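Local coordinates for protein ORF98 PTP-2 (Cydia pomonella granulosis virus, PDB 6I28) that probably removes phosphate from phosphotyrosine and phosphoserine or phosphothreonine residues of proteins, as a viral member of the dual-specificity phosphatase family, at residues Y118-R121 with D126-Q129. Residues are numbered along the deposited sequence; the frame is centred on the assembly and turned at random.
Sequences YIMR and DYEQ
With CG anti to the carbonyl carbon and beside the backbone N (chi1 -64°), and the next bond extended, Met120 reaches out from its helix to the first turn of the following one, then bends at chi3 (52°) so that SD and CE come against the N and CA of Tyr127. The sulfur rests 3.8 Å from Tyr127 CA and 4.1 Å from Tyr127 CB, and it approaches the phenol ring at the edge, near its plane, not over a face. The methyl group completes the touch, Met120 CE lying 3.9 Å from Tyr127 N. Nearer the root of the chain, Met120 CG passes 3.9 Å from Asp126 O. All of this is van der Waals packing, and no hydrogen bond joins the two segments. Tyr127 has its CA-CB bond directed away from residues 118-121, with CG anti to the backbone N, and CB is the side-chain atom that comes nearest the sulfur.

Asp126 occupies the N-cap position of the helix that Met120 packs against. Its carboxylate oxygen OD1 accepts from Gln129 N at 2.9 Å, a fairly straight bond of 160° that meets the oxygen nearly along its C-O axis. The capping bond thus satisfies a backbone N-H at the start of the helix while Met120 packs against the same turn.

The contact follows the short connection between helices 110-123 and 127-137 in the dual-specificity phosphatase catalytic domain. Ile119 extends the packing between them onto Ala130 and Val134, and Met120 also touches Ala130. Helix 144-151 supplies Leu150 to both Met120 and Tyr127, and Tyr127 also touches Val147 and Lys151 of that helix, whereas Tyr118, on the same helix as Met120, packs on Leu89, Trp90 and Ile93 of helix 82-95.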
loop_
_atom_site.group_PDB
_atom_site.type_symbol
_atom_site.label_atom_id
_atom_site.label_comp_id
_atom_site.label_asym_id
_atom_site.label_seq_id
_atom_site.Cartn_x
_atom_site.Cartn_y
_atom_site.Cartn_z
ATOM N N TYR A 118 2.343 -5.275 3.192
ATOM C CA TYR A 118 1.201 -6.116 3.438
ATOM C C TYR A 118 1.382 -7.522 2.931
ATOM O O TYR A 118 1.060 -8.469 3.648
ATOM C CB TYR A 118 -0.076 -5.492 2.872
ATOM C CG TYR A 118 -1.291 -6.276 3.216
ATOM C CD1 TYR A 118 -1.878 -6.101 4.461
ATOM C CD2 TYR A 118 -1.838 -7.249 2.367
ATOM C CE1 TYR A 118 -2.956 -6.808 4.842
ATOM C CE2 TYR A 118 -2.999 -7.957 2.764
ATOM C CZ TYR A 118 -3.521 -7.741 4.024
ATOM O OH TYR A 118 -4.627 -8.410 4.508
ATOM N N ILE A 119 1.997 -7.705 1.742
ATOM C CA ILE A 119 2.201 -9.051 1.219
ATOM C C ILE A 119 3.324 -9.786 1.951
ATOM O O ILE A 119 3.200 -10.979 2.235
ATOM C CB ILE A 119 2.446 -8.912 -0.309
ATOM C CG1 ILE A 119 1.132 -8.471 -1.009
ATOM C CG2 ILE A 119 3.011 -10.204 -0.927
ATOM C CD1 ILE A 119 1.261 -8.281 -2.485
ATOM N N MET A 120 4.422 -9.079 2.285
ATOM C CA MET A 120 5.478 -9.649 3.097
ATOM C C MET A 120 4.949 -10.182 4.410
ATOM O O MET A 120 5.233 -11.318 4.786
ATOM C CB MET A 120 6.563 -8.607 3.394
ATOM C CG MET A 120 7.314 -8.090 2.225
ATOM S SD MET A 120 8.382 -6.718 2.668
ATOM C CE MET A 120 9.290 -7.409 4.036
ATOM N N ARG A 121 4.065 -9.440 5.054
ATOM C CA ARG A 121 3.701 -9.810 6.398
ATOM C C ARG A 121 2.556 -10.823 6.455
ATOM O O ARG A 121 2.554 -11.715 7.315
ATOM C CB ARG A 121 3.303 -8.544 7.178
ATOM C CG ARG A 121 2.850 -8.831 8.593
ATOM C CD ARG A 121 2.899 -7.566 9.426
ATOM N NE ARG A 121 2.088 -7.622 10.639
ATOM C CZ ARG A 121 2.028 -6.636 11.547
ATOM N NH1 ARG A 121 2.747 -5.544 11.404
ATOM N NH2 ARG A 121 1.248 -6.751 12.605
ATOM N N ASP A 126 10.053 -12.539 2.266
ATOM C CA ASP A 126 10.967 -11.409 2.391
ATOM C C ASP A 126 10.702 -10.344 1.333
ATOM O O ASP A 126 9.855 -10.502 0.447
ATOM C CB ASP A 126 12.422 -11.881 2.296
ATOM C CG ASP A 126 12.768 -12.429 0.942
ATOM O OD1 ASP A 126 11.967 -12.420 -0.014
ATOM O OD2 ASP A 126 13.889 -12.895 0.833
ATOM N N TYR A 127 11.449 -9.240 1.406
ATOM C CA TYR A 127 11.186 -8.126 0.511
ATOM C C TYR A 127 11.334 -8.513 -0.953
ATOM O O TYR A 127 10.469 -8.202 -1.774
ATOM C CB TYR A 127 12.088 -6.954 0.822
ATOM C CG TYR A 127 12.015 -5.876 -0.244
ATOM C CD1 TYR A 127 10.986 -4.967 -0.240
ATOM C CD2 TYR A 127 12.963 -5.776 -1.270
ATOM C CE1 TYR A 127 10.882 -3.990 -1.191
ATOM C CE2 TYR A 127 12.849 -4.751 -2.246
ATOM C CZ TYR A 127 11.805 -3.876 -2.189
ATOM O OH TYR A 127 11.655 -2.876 -3.121
ATOM N N GLU A 128 12.428 -9.182 -1.305
ATOM C CA GLU A 128 12.678 -9.454 -2.721
ATOM C C GLU A 128 11.583 -10.344 -3.304
ATOM O O GLU A 128 11.136 -10.125 -4.424
ATOM C CB GLU A 128 14.053 -10.091 -2.909
ATOM C CG GLU A 128 15.148 -9.073 -3.340
ATOM C CD GLU A 128 14.884 -8.463 -4.712
ATOM O OE1 GLU A 128 14.576 -9.244 -5.652
ATOM O OE2 GLU A 128 14.974 -7.206 -4.846
ATOM N N GLN A 129 11.112 -11.338 -2.550
ATOM C CA GLN A 129 10.017 -12.173 -3.039
ATOM C C GLN A 129 8.724 -11.369 -3.197
ATOM O O GLN A 129 8.011 -11.495 -4.200
ATOM C CB GLN A 129 9.778 -13.344 -2.094
ATOM C CG GLN A 129 8.986 -14.454 -2.735
ATOM C CD GLN A 129 8.842 -15.651 -1.832
ATOM O OE1 GLN A 129 9.693 -15.914 -0.985
ATOM N NE2 GLN A 129 7.742 -16.372 -1.989
#